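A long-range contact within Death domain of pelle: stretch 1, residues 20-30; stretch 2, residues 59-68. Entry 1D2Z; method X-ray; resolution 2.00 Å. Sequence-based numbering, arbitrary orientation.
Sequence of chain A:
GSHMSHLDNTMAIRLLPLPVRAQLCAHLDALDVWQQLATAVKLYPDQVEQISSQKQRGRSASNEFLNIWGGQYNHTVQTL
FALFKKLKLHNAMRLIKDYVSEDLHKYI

Stretch 1, residues 20-30: VRAQLCAHLDA
Stretch 2, residues 59-68: RSASNEFLNI

Two helices of the Pelle death domain pack across each other: residues 20-30 are helical throughout, and residues 61-68 form the first turns of a second helix, entered through Arg59 (phi/psi -94/164°) and the N-cap Ser60 (-67/122°). The other residues are helical, most near -65/-40°; psi steepens to about -50° at Gln23, Leu24 and His27, and Ile68 is at -76/-60°. The axes approach to 8.4 Å with 119° between their N-to-C directions, and the pair buries 430 Å². Register is set by Cys25 and Ser62, whose CA atoms lie 5.4 Å apart; at this point the facing residues are a cysteine and a serine. CA-to-CB bonds of Cys25, Leu28, Ser60, Ser62 and Leu66 point toward the partner stretch, whereas those of Arg21, Leu24, Asp29 and Asn63 leave sideways and their side-chain ends come nearer.

Asp29 (chi1 -70°, m; chi2 -12°) brings its carboxylate to the start of the second helix. Asp29 OD1 accepts from the backbone N of Ser62 at 3.0 Å (N-H...O angle 156°), and Asp29 OD2 accepts from Ser60 OG at 2.6 Å. Ser60, with chi1 t (169°), can therefore donate to Asp29 while its OG caps the helix by accepting from Asn63 N at 3.1 Å. Ser62 adopts p (66°), placing OG 2.9 Å from Asp29 OD1 and 3.1 Å from Cys25 O; its single proton could serve either acceptor. Ser62 OG also sits 3.1 Å from Cys25 CA, and Ser62 CB rests 3.6 Å from Leu28 CB (Leu28 m,t).

Cys25 is m (-66°), which lays SG over the second helix, 3.5 Å from Asn63 CA and 3.7 Å from Leu66 CD1. Leu66 (m,t; -68°, -178°) extends CD1 into this apolar patch, where Leu24 (t,p; -177°, 59°) adds a looser contact, CD2 to Leu66 CD1 at 4.4 Å.

Arg21 is extended, with chi1 to chi3 all t (-175°, 168°, 174°) and chi4 131°, so that its guanidinium reaches along the second helix. Asn63, chi1 t (179°) and chi2 58°, presents OD1 at the guanidinium edge, near its plane, and accepts from both Arg21 NE (2.9 Å, 153°) and Arg21 NH2 (3.0 Å, 143°). Leu66 CB covers one guanidinium face, 3.5 Å from Arg21 NH2. Asn67 (m, -79°; chi2 -19°) brings OD1 within 2.8 Å of Arg21 NH2, but the angle is too poor for a hydrogen bond. A water accepts from Arg21 NH1 at 3.0 Å and donates to Leu66 O at 2.9 Å, bridging the arginine to the backbone.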

# COMPACT_ATOMS: atom_id res chain seq x y z
N VAL A 20 -4.43 11.48 19.09
CA VAL A 20 -5.37 12.08 18.15
C VAL A 20 -6.11 10.99 17.36
O VAL A 20 -7.31 11.09 17.12
CB VAL A 20 -4.67 13.08 17.18
CG1 VAL A 20 -3.55 12.41 16.41
CG2 VAL A 20 -5.68 13.67 16.20
N ARG A 21 -5.39 9.93 17.00
CA ARG A 21 -5.98 8.83 16.25
C ARG A 21 -7.09 8.16 17.06
O ARG A 21 -8.14 7.84 16.51
CB ARG A 21 -4.90 7.82 15.86
CG ARG A 21 -5.41 6.70 14.97
CD ARG A 21 -4.27 5.92 14.38
NE ARG A 21 -4.75 4.77 13.64
CZ ARG A 21 -4.36 4.45 12.41
NH1 ARG A 21 -3.48 5.22 11.77
NH2 ARG A 21 -4.86 3.37 11.82
N ALA A 22 -6.85 7.99 18.36
CA ALA A 22 -7.85 7.38 19.25
C ALA A 22 -9.09 8.26 19.38
O ALA A 22 -10.21 7.75 19.45
CB ALA A 22 -7.23 7.10 20.63
N GLN A 23 -8.90 9.58 19.43
CA GLN A 23 -10.04 10.51 19.52
C GLN A 23 -10.86 10.40 18.24
O GLN A 23 -12.08 10.25 18.27
CB GLN A 23 -9.56 11.96 19.62
CG GLN A 23 -9.20 12.44 21.00
CD GLN A 23 -8.86 13.93 21.00
OE1 GLN A 23 -8.05 14.38 20.19
NE2 GLN A 23 -9.49 14.69 21.88
N LEU A 24 -10.17 10.50 17.11
CA LEU A 24 -10.80 10.43 15.80
C LEU A 24 -11.60 9.14 15.61
O LEU A 24 -12.79 9.19 15.28
CB LEU A 24 -9.76 10.58 14.69
CG LEU A 24 -10.27 10.61 13.25
CD1 LEU A 24 -11.25 11.77 13.03
CD2 LEU A 24 -9.08 10.71 12.31
N CYS A 25 -10.96 8.00 15.86
CA CYS A 25 -11.63 6.72 15.69
C CYS A 25 -12.80 6.52 16.64
O CYS A 25 -13.85 6.02 16.23
CB CYS A 25 -10.63 5.56 15.75
SG CYS A 25 -9.48 5.60 14.37
N ALA A 26 -12.65 6.94 17.89
CA ALA A 26 -13.74 6.83 18.86
C ALA A 26 -14.94 7.64 18.35
O ALA A 26 -16.08 7.19 18.41
CB ALA A 26 -13.30 7.34 20.24
N HIS A 27 -14.67 8.82 17.80
CA HIS A 27 -15.71 9.70 17.27
C HIS A 27 -16.40 9.09 16.05
O HIS A 27 -17.63 9.04 15.99
CB HIS A 27 -15.10 11.06 16.92
CG HIS A 27 -16.01 11.94 16.12
ND1 HIS A 27 -17.21 12.41 16.60
CD2 HIS A 27 -15.89 12.43 14.86
CE1 HIS A 27 -17.80 13.15 15.68
NE2 HIS A 27 -17.02 13.18 14.61
N LEU A 28 -15.61 8.62 15.08
CA LEU A 28 -16.15 8.02 13.87
C LEU A 28 -16.92 6.72 14.16
O LEU A 28 -17.90 6.41 13.49
CB LEU A 28 -15.01 7.76 12.87
CG LEU A 28 -14.25 9.00 12.38
CD1 LEU A 28 -13.03 8.54 11.57
CD2 LEU A 28 -15.15 9.90 11.53
N ASP A 29 -16.48 5.99 15.18
CA ASP A 29 -17.16 4.74 15.55
C ASP A 29 -18.51 5.03 16.18
O ASP A 29 -19.47 4.31 15.94
CB ASP A 29 -16.31 3.91 16.51
CG ASP A 29 -15.09 3.31 15.85
OD1 ASP A 29 -15.00 3.34 14.60
OD2 ASP A 29 -14.22 2.82 16.58
N ALA A 30 -18.57 6.09 16.99
CA ALA A 30 -19.81 6.49 17.65
C ALA A 30 -20.82 6.90 16.58
O ALA A 30 -22.01 6.62 16.71
CB ALA A 30 -19.55 7.65 18.60
N ARG A 59 -13.34 -4.65 17.78
CA ARG A 59 -12.33 -3.63 17.46
C ARG A 59 -12.92 -2.43 16.74
O ARG A 59 -14.05 -2.48 16.23
CB ARG A 59 -11.19 -4.24 16.66
CG ARG A 59 -10.41 -5.30 17.42
CD ARG A 59 -9.09 -5.63 16.76
NE ARG A 59 -8.34 -6.64 17.50
CZ ARG A 59 -8.53 -7.95 17.40
NH1 ARG A 59 -9.46 -8.43 16.59
NH2 ARG A 59 -7.80 -8.78 18.13
N SER A 60 -12.16 -1.34 16.71
CA SER A 60 -12.60 -0.11 16.05
C SER A 60 -12.71 -0.26 14.54
O SER A 60 -11.73 -0.59 13.86
CB SER A 60 -11.64 1.03 16.39
OG SER A 60 -11.91 2.16 15.57
N ALA A 61 -13.90 -0.00 14.03
CA ALA A 61 -14.16 -0.10 12.59
C ALA A 61 -13.43 0.99 11.83
O ALA A 61 -12.83 0.74 10.78
CB ALA A 61 -15.66 -0.04 12.32
N SER A 62 -13.43 2.21 12.37
CA SER A 62 -12.78 3.32 11.69
C SER A 62 -11.26 3.18 11.72
O SER A 62 -10.60 3.55 10.76
CB SER A 62 -13.21 4.66 12.29
OG SER A 62 -12.74 4.78 13.61
N ASN A 63 -10.72 2.63 12.80
CA ASN A 63 -9.27 2.43 12.88
C ASN A 63 -8.84 1.45 11.79
O ASN A 63 -7.79 1.62 11.17
CB ASN A 63 -8.86 1.89 14.25
CG ASN A 63 -7.36 1.66 14.34
OD1 ASN A 63 -6.57 2.59 14.16
ND2 ASN A 63 -6.96 0.42 14.61
N GLU A 64 -9.66 0.43 11.56
CA GLU A 64 -9.37 -0.57 10.54
C GLU A 64 -9.44 0.10 9.17
O GLU A 64 -8.64 -0.21 8.28
CB GLU A 64 -10.35 -1.74 10.63
CG GLU A 64 -9.94 -2.94 9.77
CD GLU A 64 -8.54 -3.47 10.10
OE1 GLU A 64 -8.13 -3.41 11.28
OE2 GLU A 64 -7.85 -3.92 9.18
N PHE A 65 -10.40 1.00 8.99
CA PHE A 65 -10.52 1.72 7.73
C PHE A 65 -9.22 2.52 7.51
O PHE A 65 -8.67 2.52 6.40
CB PHE A 65 -11.73 2.67 7.74
CG PHE A 65 -11.75 3.64 6.58
CD1 PHE A 65 -12.19 3.23 5.32
CD2 PHE A 65 -11.27 4.94 6.74
CE1 PHE A 65 -12.15 4.11 4.24
CE2 PHE A 65 -11.23 5.82 5.66
CZ PHE A 65 -11.67 5.41 4.40
N LEU A 66 -8.74 3.19 8.56
CA LEU A 66 -7.50 3.96 8.43
C LEU A 66 -6.32 3.03 8.14
O LEU A 66 -5.42 3.39 7.39
CB LEU A 66 -7.21 4.77 9.69
CG LEU A 66 -8.15 5.94 10.02
CD1 LEU A 66 -7.66 6.65 11.29
CD2 LEU A 66 -8.20 6.91 8.86
N ASN A 67 -6.32 1.85 8.75
CA ASN A 67 -5.25 0.87 8.54
C ASN A 67 -5.18 0.47 7.06
O ASN A 67 -4.10 0.38 6.48
CB ASN A 67 -5.48 -0.39 9.40
CG ASN A 67 -5.06 -0.20 10.86
OD1 ASN A 67 -4.30 0.71 11.19
ND2 ASN A 67 -5.56 -1.07 11.73
N ILE A 68 -6.35 0.25 6.46
CA ILE A 68 -6.42 -0.14 5.05
C ILE A 68 -6.16 1.02 4.09
O ILE A 68 -5.22 0.99 3.30
CB ILE A 68 -7.81 -0.79 4.72
CG1 ILE A 68 -7.97 -2.09 5.52
CG2 ILE A 68 -7.93 -1.08 3.22
CD1 ILE A 68 -9.38 -2.65 5.53
O HOH W 1 -3.14 4.08 9.04